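Local coordinates for protein IclR family transcriptional regulator (Brucella abortus, PDB 5WHM) that represses transcription as an IclR-type regulator, probably binding DNA through its N-terminal helix-turn-helix domain and a small effector molecule through its C-terminal domain, at residues L8-A13 and R124-M129; L43-I48 and T58-T63; L98-V103 and L223-Y228; M129-V134 and M143-G148; S156-A161 and V230-C235. All coordinates share one frame; numbering follows the deposited sequence. Where two conformers were deposited one is given.

Contact 1 (L8-A13 and R124-M129)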
# COMPACT_ATOMS: atom_id res chain seq x y z
N LEU C 8 16.35 -4.26 12.59
CA LEU C 8 15.17 -4.25 13.45
C LEU C 8 15.08 -2.99 14.30
O LEU C 8 13.98 -2.59 14.68
CB LEU C 8 15.19 -5.46 14.39
CG LEU C 8 15.30 -6.83 13.74
CD1 LEU C 8 15.37 -7.92 14.80
CD2 LEU C 8 14.15 -7.08 12.81
N THR C 9 16.22 -2.37 14.62
CA THR C 9 16.28 -1.18 15.47
C THR C 9 17.15 -0.12 14.81
O THR C 9 18.26 0.17 15.28
CB THR C 9 16.83 -1.54 16.85
OG1 THR C 9 18.14 -2.09 16.69
CG2 THR C 9 15.93 -2.55 17.54
N PRO C 10 16.67 0.49 13.72
CA PRO C 10 17.52 1.41 12.96
C PRO C 10 17.87 2.70 13.69
O PRO C 10 18.76 3.43 13.23
CB PRO C 10 16.69 1.70 11.70
CG PRO C 10 15.29 1.43 12.10
CD PRO C 10 15.33 0.36 13.13
N LEU C 11 17.21 3.02 14.80
CA LEU C 11 17.55 4.25 15.50
C LEU C 11 18.58 4.00 16.61
O LEU C 11 18.94 4.93 17.33
CB LEU C 11 16.28 4.92 16.06
CG LEU C 11 15.24 5.41 15.00
CD1 LEU C 11 14.39 6.54 15.54
CD2 LEU C 11 15.88 5.82 13.68
N GLU C 12 19.08 2.77 16.71
CA GLU C 12 20.13 2.39 17.65
C GLU C 12 21.36 3.29 17.58
O GLU C 12 21.54 4.04 16.61
CB GLU C 12 20.56 0.95 17.39
CG GLU C 12 21.31 0.80 16.06
CD GLU C 12 21.73 -0.64 15.77
OE1 GLU C 12 20.89 -1.55 15.96
OE2 GLU C 12 22.89 -0.86 15.36
N ALA C 13 22.23 3.19 18.59
CA ALA C 13 23.39 4.06 18.67
C ALA C 13 24.42 3.70 17.60
O ALA C 13 24.68 2.52 17.33
CB ALA C 13 24.02 3.97 20.06
N ARG C 124 8.13 -11.53 5.43
CA ARG C 124 8.44 -10.88 6.69
C ARG C 124 8.81 -9.41 6.48
O ARG C 124 9.50 -9.06 5.52
CB ARG C 124 9.61 -11.59 7.38
CG ARG C 124 9.96 -10.99 8.72
CD ARG C 124 11.04 -11.80 9.43
NE ARG C 124 12.35 -11.67 8.78
CZ ARG C 124 13.23 -10.71 9.06
NH1 ARG C 124 12.95 -9.77 9.95
NH2 ARG C 124 14.39 -10.68 8.42
N ASP C 125 8.35 -8.56 7.40
CA ASP C 125 8.88 -7.19 7.58
C ASP C 125 9.09 -6.99 9.08
O ASP C 125 8.12 -6.95 9.85
CB ASP C 125 7.94 -6.11 6.98
CG ASP C 125 8.44 -4.65 7.30
OD1 ASP C 125 7.86 -3.95 8.15
OD2 ASP C 125 9.45 -4.21 6.69
N ARG C 126 10.36 -6.89 9.48
CA ARG C 126 10.82 -6.78 10.87
C ARG C 126 10.30 -7.95 11.69
O ARG C 126 10.71 -9.09 11.45
CB ARG C 126 10.43 -5.45 11.52
CG ARG C 126 11.24 -4.30 10.97
CD ARG C 126 11.21 -3.10 11.90
NE ARG C 126 11.76 -1.96 11.20
CZ ARG C 126 11.88 -0.75 11.72
NH1 ARG C 126 11.48 -0.50 12.96
NH2 ARG C 126 12.40 0.20 10.98
N LEU C 127 9.39 -7.70 12.63
CA LEU C 127 8.87 -8.77 13.49
C LEU C 127 7.43 -9.16 13.14
O LEU C 127 6.71 -9.70 13.98
CB LEU C 127 8.98 -8.36 14.97
CG LEU C 127 10.39 -8.01 15.47
CD1 LEU C 127 10.39 -7.34 16.85
CD2 LEU C 127 11.29 -9.25 15.49
N SER C 128 6.99 -8.89 11.90
CA SER C 128 5.65 -9.24 11.44
C SER C 128 5.72 -9.94 10.08
O SER C 128 6.70 -9.82 9.34
CB SER C 128 4.76 -7.98 11.33
OG SER C 128 4.57 -7.37 12.60
N MSE C 129 4.66 -10.68 9.77
CA MSE C 129 4.42 -11.24 8.44
C MSE C 129 3.40 -10.35 7.75
O MSE C 129 2.40 -9.99 8.35
CB MSE C 129 3.89 -12.70 8.54
CG MSE C 129 4.89 -13.69 9.19
SE MSE C 129 6.67 -13.70 8.36
CE MSE C 129 6.17 -14.45 6.63
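Leu8 lays its CD2 methyl against the hairpin turn at Arg126, with Leu8 CD2 3.9 Å from Arg126 CA. The same methyl lies at the edge of the Arg124 guanidinium, near its plane, at 4.1 Å from Arg124 NH1. The other branch of the leucine makes a looser apolar touch, Leu8 CD1 to Leu127 CD2 at 4.3 Å. The surface that receives it is a type II' turn from Asp125 to Ser128, closed by backbone hydrogen bonds in both directions between these two residues. Arg124 braces the turn: its chain bends at chi3 (70°), and NH1 donates to Arg126 O at 2.8 Å, on a lone pair and only 4° out of the guanidinium plane. Arg126 itself is extended from CG to NE and meets Pro10 tip to tip, with Arg126 NH2 3.3 Å from Pro10 CG and Pro10 CD over one guanidinium face. This is contact without a hydrogen bond, and the charge of Arg126 is answered by a salt bridge to Glu31. Pro10 belongs to a type I turn, Thr9 to Glu12, where Thr9 OG1 donates to the anti lone pair of Glu12 OE1 at 2.9 Å. The N-terminal arm thus packs on the tip joining strands 118-125 and 128-135; Leu8 also touches His177 of helix 168-181, Pro10 touches Glu31 of helix 24-33, and Leu69 of the second subunit packs on Pro10.

Contact 2 (L43-I48 and T58-T63)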
# COMPACT_ATOMS: atom_id res chain seq x y z
N LEU C 43 -1.87 10.48 15.45
CA LEU C 43 -0.79 10.69 16.40
C LEU C 43 -0.32 12.14 16.34
O LEU C 43 -0.25 12.74 15.27
CB LEU C 43 0.39 9.76 16.12
CG LEU C 43 0.13 8.25 16.13
CD1 LEU C 43 1.34 7.52 15.60
CD2 LEU C 43 -0.20 7.81 17.54
N GLY C 44 0.04 12.67 17.51
CA GLY C 44 0.70 13.95 17.61
C GLY C 44 2.21 13.81 17.84
O GLY C 44 2.73 12.71 18.03
N ASN C 45 2.90 14.95 17.84
CA ASN C 45 4.36 14.94 17.96
C ASN C 45 4.82 14.25 19.25
O ASN C 45 5.80 13.50 19.23
CB ASN C 45 4.91 16.39 17.87
CG ASN C 45 4.92 16.96 16.41
OD1 ASN C 45 5.33 16.28 15.46
ND2 ASN C 45 4.48 18.20 16.24
N GLN C 46 4.11 14.44 20.36
CA GLN C 46 4.58 13.87 21.62
C GLN C 46 4.43 12.34 21.64
O GLN C 46 5.30 11.64 22.17
CB GLN C 46 3.85 14.49 22.81
CG GLN C 46 4.43 14.04 24.17
CD GLN C 46 5.87 14.55 24.41
OE1 GLN C 46 6.08 15.71 24.80
NE2 GLN C 46 6.86 13.68 24.18
N GLU C 47 3.32 11.82 21.12
CA GLU C 47 3.19 10.36 20.99
C GLU C 47 4.29 9.80 20.10
O GLU C 47 4.83 8.73 20.38
CB GLU C 47 1.82 9.98 20.41
CG GLU C 47 0.63 10.19 21.33
CD GLU C 47 -0.69 10.21 20.57
OE1 GLU C 47 -1.44 9.20 20.62
OE2 GLU C 47 -0.98 11.25 19.91
N ILE C 48 4.62 10.51 19.02
CA ILE C 48 5.64 10.01 18.11
C ILE C 48 7.02 10.06 18.76
O ILE C 48 7.83 9.15 18.58
CB ILE C 48 5.58 10.78 16.77
CG1 ILE C 48 4.26 10.47 16.05
CG2 ILE C 48 6.77 10.41 15.87
CD1 ILE C 48 3.96 11.40 14.90
N THR C 58 13.02 17.20 17.03
CA THR C 58 13.41 16.39 15.88
C THR C 58 12.18 15.81 15.20
O THR C 58 12.05 15.87 13.97
CB THR C 58 14.34 15.28 16.36
OG1 THR C 58 15.53 15.88 16.83
CG2 THR C 58 14.68 14.30 15.22
N VAL C 59 11.27 15.23 15.98
CA VAL C 59 10.02 14.73 15.44
C VAL C 59 9.27 15.85 14.72
O VAL C 59 8.74 15.64 13.62
CB VAL C 59 9.18 14.11 16.57
CG1 VAL C 59 7.76 13.80 16.07
CG2 VAL C 59 9.89 12.88 17.13
N SER C 60 9.26 17.05 15.32
CA SER C 60 8.55 18.19 14.72
C SER C 60 9.05 18.51 13.32
O SER C 60 8.25 18.81 12.43
CB SER C 60 8.69 19.43 15.61
OG SER C 60 7.87 19.32 16.76
N ARG C 61 10.37 18.48 13.11
CA ARG C 61 10.89 18.72 11.76
C ARG C 61 10.46 17.61 10.81
O ARG C 61 10.09 17.87 9.66
CB ARG C 61 12.43 18.82 11.78
CG ARG C 61 13.01 19.99 12.57
CD ARG C 61 14.54 20.03 12.40
NE ARG C 61 14.89 20.21 11.00
CZ ARG C 61 16.12 20.12 10.50
NH1 ARG C 61 17.15 19.88 11.31
NH2 ARG C 61 16.32 20.30 9.20
N LEU C 62 10.51 16.35 11.27
CA LEU C 62 10.16 15.23 10.41
C LEU C 62 8.69 15.26 9.99
O LEU C 62 8.37 15.10 8.80
CB LEU C 62 10.50 13.90 11.11
CG LEU C 62 11.99 13.75 11.43
CD1 LEU C 62 12.23 12.61 12.44
CD2 LEU C 62 12.74 13.54 10.12
N THR C 63 7.78 15.49 10.95
CA THR C 63 6.37 15.54 10.60
C THR C 63 6.05 16.75 9.74
O THR C 63 5.24 16.65 8.81
CB THR C 63 5.47 15.50 11.85
OG1 THR C 63 5.80 16.57 12.72
CG2 THR C 63 5.58 14.15 12.64
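Thr63 OG1 has two polar partners: it donates to Asn45 OD1 across the contact at 2.8 Å and shares a weak hydrogen bond with Tyr81 OH. The first of these is well directed, since the hydroxyl lies in the plane of the Asn45 amide and on a lone pair of OD1, with a C=O...donor angle of 139°. Two torsions bring the groups together. Thr63 places OG1 in the crowded position between its backbone N and carbonyl carbon (chi1 56°), which turns the CG2 methyl toward Ile48, and Asn45 sends CG anti to its own carbonyl carbon (chi1 -76°). Beside the polar pair lies an apolar one. Val59 CG1 packs 3.5 Å from Ile48 CG2 and also 3.5 Å from Asn45 OD1, so a single methyl touches both layers. Ile48 CD1 and Thr63 CG2 meet tip to tip at 3.9 Å. Asn45 ND2 and Ser60 OG, 3.6 Å apart, are neighbours without a bond; the serine hydroxyl pairs with Lys56 O, and ND2 makes a weak hydrogen bond to Tyr81 OH, so Tyr81 meets both members of the polar pair. Gly44 holds the N-cap position of helix 45-52, and Gly44 N donates to Glu47 OE2 at 3.0 Å, met from above the carboxylate plane. Helices 45-52 and 56-69 are the pair of the helix-turn-helix, the later one being probably the recognition helix. The bond across them joins a neutral amide to a neutral hydroxyl beside methyl packing, so the pairing should depend little on ionisation of its own groups.

Contact 3 (L98-V103 and L223-Y228)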
# COMPACT_ATOMS: atom_id res chain seq x y z
N LEU C 98 2.59 -8.42 -7.55
CA LEU C 98 3.82 -9.16 -7.86
C LEU C 98 3.55 -10.21 -8.91
O LEU C 98 2.50 -10.88 -8.89
CB LEU C 98 4.35 -9.84 -6.59
CG LEU C 98 4.78 -8.86 -5.51
CD1 LEU C 98 5.03 -9.66 -4.23
CD2 LEU C 98 6.05 -8.13 -5.96
N MSE C 99 4.48 -10.39 -9.84
CA MSE C 99 4.19 -11.31 -10.95
C MSE C 99 4.07 -12.79 -10.51
O MSE C 99 3.45 -13.60 -11.21
CB MSE C 99 5.25 -11.16 -12.04
CG MSE C 99 5.10 -9.89 -12.90
SE MSE C 99 3.35 -9.74 -13.82
CE MSE C 99 3.37 -11.42 -14.81
N ILE C 100 4.63 -13.12 -9.34
CA ILE C 100 4.48 -14.49 -8.85
C ILE C 100 3.01 -14.84 -8.63
O ILE C 100 2.64 -16.01 -8.70
CB ILE C 100 5.32 -14.72 -7.57
CG1 ILE C 100 5.29 -16.21 -7.21
CG2 ILE C 100 4.81 -13.87 -6.42
CD1 ILE C 100 6.45 -16.66 -6.41
N ARG C 101 2.15 -13.83 -8.42
CA ARG C 101 0.71 -14.09 -8.29
C ARG C 101 0.14 -14.81 -9.49
O ARG C 101 -0.84 -15.55 -9.34
CB ARG C 101 -0.10 -12.80 -8.09
CG ARG C 101 0.14 -12.06 -6.79
CD ARG C 101 -0.70 -10.74 -6.79
NE ARG C 101 -2.10 -11.12 -6.89
CZ ARG C 101 -3.05 -10.39 -7.47
NH1 ARG C 101 -2.78 -9.20 -8.02
NH2 ARG C 101 -4.28 -10.88 -7.50
N THR C 102 0.67 -14.60 -10.70
CA THR C 102 0.06 -15.28 -11.83
C THR C 102 0.31 -16.79 -11.80
O THR C 102 -0.44 -17.55 -12.41
CB THR C 102 0.55 -14.71 -13.16
OG1 THR C 102 1.93 -15.07 -13.36
CG2 THR C 102 0.39 -13.15 -13.19
N VAL C 103 1.36 -17.24 -11.12
CA VAL C 103 1.56 -18.67 -10.90
C VAL C 103 0.88 -19.13 -9.63
O VAL C 103 0.21 -20.17 -9.61
CB VAL C 103 3.07 -18.97 -10.85
CG1 VAL C 103 3.32 -20.38 -10.34
CG2 VAL C 103 3.69 -18.76 -12.22
N LEU C 223 8.74 -21.07 1.34
CA LEU C 223 9.42 -21.29 0.07
C LEU C 223 10.57 -20.29 -0.04
O LEU C 223 10.35 -19.09 0.07
CB LEU C 223 8.45 -21.10 -1.10
CG LEU C 223 9.06 -20.95 -2.49
CD1 LEU C 223 9.68 -22.28 -2.89
CD2 LEU C 223 7.98 -20.54 -3.45
N VAL C 224 11.79 -20.78 -0.25
CA VAL C 224 12.94 -19.91 -0.40
C VAL C 224 13.03 -19.50 -1.86
O VAL C 224 13.20 -20.36 -2.74
CB VAL C 224 14.24 -20.60 0.07
CG1 VAL C 224 15.43 -19.69 -0.21
CG2 VAL C 224 14.17 -20.93 1.55
N HIS C 225 12.91 -18.20 -2.14
CA HIS C 225 12.92 -17.69 -3.51
C HIS C 225 14.10 -16.76 -3.70
O HIS C 225 14.35 -15.89 -2.85
CB HIS C 225 11.61 -16.97 -3.85
CG HIS C 225 11.39 -16.77 -5.32
ND1 HIS C 225 12.38 -16.98 -6.25
CD2 HIS C 225 10.29 -16.39 -6.01
CE1 HIS C 225 11.91 -16.72 -7.46
NE2 HIS C 225 10.64 -16.36 -7.34
N LYS C 226 14.83 -16.94 -4.80
CA LYS C 226 16.07 -16.20 -5.03
C LYS C 226 15.84 -14.70 -5.06
O LYS C 226 16.69 -13.93 -4.60
CB LYS C 226 16.72 -16.67 -6.34
CG LYS C 226 15.74 -16.75 -7.50
CD LYS C 226 16.30 -17.50 -8.72
CE LYS C 226 17.37 -16.70 -9.45
NZ LYS C 226 17.34 -16.96 -10.92
N GLN C 227 14.69 -14.25 -5.57
CA GLN C 227 14.42 -12.82 -5.70
C GLN C 227 13.65 -12.27 -4.51
O GLN C 227 14.04 -11.25 -3.94
CB GLN C 227 13.64 -12.55 -6.99
CG GLN C 227 13.77 -13.63 -8.06
CD GLN C 227 15.10 -13.62 -8.80
OE1 GLN C 227 16.09 -13.03 -8.34
NE2 GLN C 227 15.14 -14.28 -9.95
N TYR C 228 12.56 -12.93 -4.13
CA TYR C 228 11.70 -12.39 -3.09
C TYR C 228 12.14 -12.76 -1.68
O TYR C 228 11.57 -12.25 -0.71
CB TYR C 228 10.25 -12.85 -3.30
CG TYR C 228 9.60 -12.52 -4.64
CD1 TYR C 228 8.99 -11.29 -4.87
CD2 TYR C 228 9.54 -13.46 -5.65
CE1 TYR C 228 8.36 -11.00 -6.12
CE2 TYR C 228 8.93 -13.19 -6.88
CZ TYR C 228 8.34 -11.97 -7.11
OH TYR C 228 7.73 -11.74 -8.34
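The two backbones stay well apart: Ile100 CA and Tyr228 CA, the nearest such pair, are still 9.5 Å from each other, so the contact is carried by side chains, one of which reaches the opposite backbone. On one side a type I turn from Leu98 to Arg101 leads into helix 101-115. Thr102 reinforces this entry: its OG1 donates to Met99 O at 3.0 Å, almost along the C=O axis (167°), and its backbone N uses the same oxygen. On the other side, strand 216-225 ends at His225 and the chain then takes helical backbone angles through Tyr228. The Tyr228 ring does most of the bridging. Leu98 CD2 meets its edge near the ring plane, 3.7 Å from Tyr228 CE1. Ile100 slides past the phenol in the opposite direction, Ile100 CB lying 4.0 Å from Tyr228 CE2 in an oblique approach. Although Tyr228 OH comes to 3.5 Å from Ile100 N, no hydrogen bond forms there. Ile100 holds CG1 anti to its backbone N (chi1 -172°), carrying CD1 to the edge of the imidazole, where it stands 3.9 Å from His225 CD2. Arg73 of the second subunit packs on the same tyrosine. Within the GAF-like C-terminal domain of the IclR family, this arrangement joins the start of a long helix to the turn of the hairpin formed by strands 216-225 and 229-238.

Contact 4 (M129-V134 and M143-G148)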
# COMPACT_ATOMS: atom_id res chain seq x y z
N MSE C 129 4.66 -10.68 9.77
CA MSE C 129 4.42 -11.24 8.44
C MSE C 129 3.40 -10.35 7.75
O MSE C 129 2.40 -9.99 8.35
CB MSE C 129 3.89 -12.70 8.54
CG MSE C 129 4.89 -13.69 9.19
SE MSE C 129 6.67 -13.70 8.36
CE MSE C 129 6.17 -14.45 6.63
N VAL C 130 3.68 -9.95 6.51
CA VAL C 130 2.82 -9.07 5.73
C VAL C 130 2.15 -9.90 4.65
O VAL C 130 2.83 -10.53 3.84
CB VAL C 130 3.65 -7.93 5.10
CG1 VAL C 130 2.73 -6.95 4.36
CG2 VAL C 130 4.49 -7.21 6.17
N TYR C 131 0.83 -9.83 4.57
CA TYR C 131 0.09 -10.55 3.53
C TYR C 131 0.26 -9.86 2.16
O TYR C 131 -0.12 -8.69 1.99
CB TYR C 131 -1.38 -10.59 3.91
CG TYR C 131 -1.80 -11.79 4.76
CD1 TYR C 131 -0.86 -12.61 5.37
CD2 TYR C 131 -3.13 -12.13 4.87
CE1 TYR C 131 -1.26 -13.73 6.11
CE2 TYR C 131 -3.53 -13.22 5.60
CZ TYR C 131 -2.60 -14.01 6.22
OH TYR C 131 -3.06 -15.10 6.93
N LEU C 132 0.79 -10.59 1.17
CA LEU C 132 0.93 -10.10 -0.20
C LEU C 132 -0.26 -10.46 -1.07
O LEU C 132 -0.57 -9.74 -2.04
CB LEU C 132 2.20 -10.68 -0.83
CG LEU C 132 3.43 -10.66 0.08
CD1 LEU C 132 4.64 -11.41 -0.53
CD2 LEU C 132 3.78 -9.19 0.36
N ASP C 133 -0.94 -11.56 -0.75
CA ASP C 133 -2.07 -12.03 -1.52
C ASP C 133 -2.87 -12.97 -0.63
O ASP C 133 -2.30 -13.62 0.27
CB ASP C 133 -1.65 -12.72 -2.84
CG ASP C 133 -2.78 -12.68 -3.88
OD1 ASP C 133 -2.63 -13.21 -4.99
OD2 ASP C 133 -3.84 -12.07 -3.59
N VAL C 134 -4.18 -12.96 -0.82
CA VAL C 134 -5.12 -13.78 -0.06
C VAL C 134 -6.21 -14.21 -1.02
O VAL C 134 -6.75 -13.38 -1.76
CB VAL C 134 -5.80 -13.03 1.12
CG1 VAL C 134 -6.66 -14.01 1.94
CG2 VAL C 134 -4.81 -12.33 1.99
N MSE C 143 -14.39 -13.46 6.89
CA MSE C 143 -13.88 -12.11 6.60
C MSE C 143 -12.44 -12.18 6.05
O MSE C 143 -11.57 -12.82 6.64
CB MSE C 143 -13.94 -11.27 7.88
CG MSE C 143 -13.47 -9.84 7.77
SE MSE C 143 -12.76 -9.24 9.50
CE MSE C 143 -10.83 -9.36 9.10
N ARG C 144 -12.20 -11.54 4.90
CA ARG C 144 -10.89 -11.59 4.27
C ARG C 144 -9.88 -10.73 5.03
O ARG C 144 -10.18 -9.60 5.42
CB ARG C 144 -10.98 -11.09 2.82
CG ARG C 144 -11.36 -12.17 1.83
CD ARG C 144 -12.25 -11.70 0.67
NE ARG C 144 -13.49 -11.06 1.12
CZ ARG C 144 -14.70 -11.64 1.16
NH1 ARG C 144 -15.75 -10.94 1.58
NH2 ARG C 144 -14.87 -12.91 0.79
N ARG C 145 -8.66 -11.27 5.22
CA ARG C 145 -7.57 -10.43 5.69
C ARG C 145 -7.02 -9.62 4.51
O ARG C 145 -7.04 -10.07 3.36
CB ARG C 145 -6.46 -11.26 6.35
CG ARG C 145 -6.93 -11.88 7.70
CD ARG C 145 -5.79 -12.36 8.58
NE ARG C 145 -4.86 -11.30 8.95
CZ ARG C 145 -5.04 -10.47 9.98
NH1 ARG C 145 -6.12 -10.56 10.75
NH2 ARG C 145 -4.12 -9.53 10.24
N GLN C 146 -6.57 -8.42 4.79
CA GLN C 146 -6.34 -7.49 3.70
C GLN C 146 -4.88 -7.52 3.22
O GLN C 146 -3.96 -7.94 3.92
CB GLN C 146 -6.73 -6.08 4.13
CG GLN C 146 -8.17 -5.92 4.54
CD GLN C 146 -9.09 -6.01 3.35
OE1 GLN C 146 -9.01 -5.18 2.45
NE2 GLN C 146 -9.96 -7.03 3.32
N ILE C 147 -4.68 -7.03 1.99
CA ILE C 147 -3.35 -6.94 1.39
C ILE C 147 -2.53 -5.93 2.18
O ILE C 147 -2.91 -4.76 2.27
CB ILE C 147 -3.48 -6.51 -0.09
CG1 ILE C 147 -4.45 -7.43 -0.83
CG2 ILE C 147 -2.12 -6.47 -0.78
CD1 ILE C 147 -3.99 -8.85 -0.86
N GLY C 148 -1.40 -6.36 2.73
CA GLY C 148 -0.60 -5.49 3.56
C GLY C 148 -0.92 -5.53 5.04
O GLY C 148 -0.21 -4.89 5.81
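One hydrogen bond joins the backbones: Gly148 N donates to Tyr131 O at 2.8 Å and 161°, in the carbonyl plane. Gly148 sits with positive phi (91°), and its bare CA comes 3.7 Å from Val130 CG1. Beyond it the returning loop crosses the tyrosine, where Arg145 CB packs 3.6 Å from Tyr131 CE2. The two side chains cross at about a right angle, their ring and guanidinium planes being 84° apart. Arg145 CZ is 5.8 Å from the centroid of the Tyr131 ring, at most a weak cation-pi attraction, and Arg145 NE is buried with no partner in the model. Ile147 turns its tip onto main chain, with Ile147 CD1 3.7 Å from Leu132 O, while Val134 CG2 rests 3.5 Å from Arg145 O. The strand under these contacts carries a classic beta bulge, Leu132 and Asp133 both facing Met121 on strand 118-125, and the chain turns a corner there. Asp133, whose CB points away from the loop, forms a salt bridge through OD1 with Arg101 and another through OD2 with Arg145 of the second subunit. Farther out, Tyr131 OH is hydrogen-bonded to Asn234 ND2, and the nearest atoms of the tyrosine side chain and a bound acetic acid are about 4 Å apart, while Tyr92 of the second subunit packs on Gln146.

Contact 5 (S156-A161 and V230-C235). With ACY (acetic acid), chain J.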
# COMPACT_ATOMS: atom_id res chain seq x y z
N SER C 156 1.93 -17.14 14.91
CA SER C 156 1.22 -17.45 13.68
C SER C 156 1.90 -18.59 12.93
O SER C 156 3.12 -18.73 12.96
CB SER C 156 1.12 -16.24 12.75
OG SER C 156 2.41 -15.77 12.36
N SER C 157 1.11 -19.37 12.20
CA SER C 157 1.72 -20.38 11.36
C SER C 157 2.67 -19.76 10.33
O SER C 157 3.76 -20.29 10.07
CB SER C 157 0.63 -21.24 10.70
OG SER C 157 0.14 -20.70 9.50
N VAL C 158 2.29 -18.61 9.75
CA VAL C 158 3.15 -18.01 8.73
C VAL C 158 4.48 -17.56 9.33
O VAL C 158 5.53 -17.76 8.72
CB VAL C 158 2.44 -16.85 8.00
CG1 VAL C 158 1.53 -17.39 6.93
CG2 VAL C 158 1.68 -15.94 8.98
N GLY C 159 4.45 -16.96 10.52
CA GLY C 159 5.69 -16.52 11.16
C GLY C 159 6.60 -17.68 11.54
O GLY C 159 7.83 -17.58 11.42
N ARG C 160 6.01 -18.77 12.02
CA ARG C 160 6.79 -19.94 12.42
C ARG C 160 7.49 -20.57 11.22
O ARG C 160 8.68 -20.92 11.29
CB ARG C 160 5.87 -20.96 13.10
CG ARG C 160 5.45 -20.51 14.50
CD ARG C 160 4.22 -21.20 15.02
NE ARG C 160 4.01 -20.90 16.43
CZ ARG C 160 3.10 -21.50 17.20
NH1 ARG C 160 2.30 -22.44 16.68
NH2 ARG C 160 2.99 -21.16 18.47
N ALA C 161 6.77 -20.73 10.12
CA ALA C 161 7.37 -21.29 8.92
C ALA C 161 8.47 -20.38 8.41
O ALA C 161 9.50 -20.86 7.91
CB ALA C 161 6.30 -21.48 7.83
N VAL C 230 12.25 -15.39 1.49
CA VAL C 230 11.38 -16.45 1.98
C VAL C 230 9.93 -16.00 1.82
O VAL C 230 9.48 -15.06 2.48
CB VAL C 230 11.69 -16.81 3.43
CG1 VAL C 230 10.93 -18.07 3.85
CG2 VAL C 230 13.18 -17.03 3.60
N LEU C 231 9.19 -16.65 0.91
CA LEU C 231 7.75 -16.48 0.88
C LEU C 231 7.12 -17.60 1.70
O LEU C 231 7.69 -18.68 1.84
CB LEU C 231 7.21 -16.53 -0.55
CG LEU C 231 7.72 -15.51 -1.54
CD1 LEU C 231 7.24 -15.87 -2.95
CD2 LEU C 231 7.26 -14.11 -1.12
N VAL C 232 5.96 -17.33 2.29
CA VAL C 232 5.31 -18.36 3.10
C VAL C 232 3.86 -18.43 2.66
O VAL C 232 3.22 -17.38 2.49
CB VAL C 232 5.40 -18.08 4.61
CG1 VAL C 232 4.87 -19.30 5.37
CG2 VAL C 232 6.83 -17.73 5.03
N PHE C 233 3.35 -19.65 2.49
CA PHE C 233 1.96 -19.87 2.12
C PHE C 233 1.22 -20.51 3.29
O PHE C 233 1.77 -21.38 3.96
CB PHE C 233 1.87 -20.72 0.86
CG PHE C 233 2.54 -20.08 -0.33
CD1 PHE C 233 3.92 -20.18 -0.50
CD2 PHE C 233 1.80 -19.28 -1.22
CE1 PHE C 233 4.57 -19.51 -1.58
CE2 PHE C 233 2.43 -18.64 -2.30
CZ PHE C 233 3.81 -18.77 -2.49
N ASN C 234 0.01 -20.05 3.57
CA ASN C 234 -0.73 -20.69 4.65
C ASN C 234 -2.14 -21.01 4.20
O ASN C 234 -2.61 -20.62 3.13
CB ASN C 234 -0.74 -19.84 5.95
CG ASN C 234 -1.64 -18.60 5.86
OD1 ASN C 234 -2.27 -18.33 4.84
ND2 ASN C 234 -1.70 -17.84 6.95
N CYS C 235 -2.81 -21.77 5.05
CA CYS C 235 -4.21 -22.11 4.83
C CYS C 235 -4.79 -22.23 6.23
O CYS C 235 -4.27 -22.99 7.05
CB CYS C 235 -4.33 -23.41 4.05
SG CYS C 235 -6.07 -23.93 3.80
C ACY J . -1.70 -18.12 10.90
O ACY J . -0.85 -18.28 9.99
OXT ACY J . -1.60 -18.61 12.06
CH3 ACY J . -2.92 -17.30 10.59
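Hydrogen bonds converge on an acetic acid held between the helix start and the strand. Its OXT accepts from Ser157 N at 2.8 Å and 165°. Its other oxygen takes three donors: Ser157 OG at 2.7 Å, Val158 N at 3.2 Å and Asn234 ND2 at 3.2 Å, all to ACY O. Two of the four donors are backbone N-H groups in the first turn of helix 157-165, so the start of the helix would probably favour a negative charge there, if the group is ionised as acetate. Ser156 occupies the N-cap, its OG accepting from Gly159 N at 3.0 Å. Such a site, between a helix N-terminus and the central sheet of a GAF-like domain, is consistent with the effector pocket of IclR regulators, although the acetic acid itself probably came from the crystallisation liquor. Apolar packing joins the rest of the interface, where helix 157-161 and strand 230-235 run 144° apart with axes 8.2 Å from each other at closest approach. Val232 CG1, anti to its backbone N, packs 3.6 Å from Ala161 CB and also touches the Val158 carbonyl. Mixed contact links the two zones: the Val158 and Asn234 side chains cross obliquely, with Val158 CG1 3.3 Å from Asn234 ND2. Asn234 keeps CG in the crowded position (chi1 72°), and Tyr131 OH is a further partner of ND2, while Ser157 OG also pairs with Ser218 OG.

Contacts 3, 4 and 5 lie in the C-terminal domain around one six-stranded antiparallel sheet, their centres 12 to 16 Å apart. Contact 1 ties the N-terminal arm to that sheet and shares Met129 with contact 4; Met129 also packs on the helix and strand of contact 5. Contact 2 stands apart in the helix-turn-helix domain, its centre 20 Å from contact 1 and 37 Å from contact 3. Along the chain, contact 2 falls between the two segments of contact 1, and contact 4 between those of contact 3, whereas contacts 3 and 5 interleave. Contacts 1 to 4 touch the second subunit, whereas contact 5, with the probable effector site, is touched by no other chain.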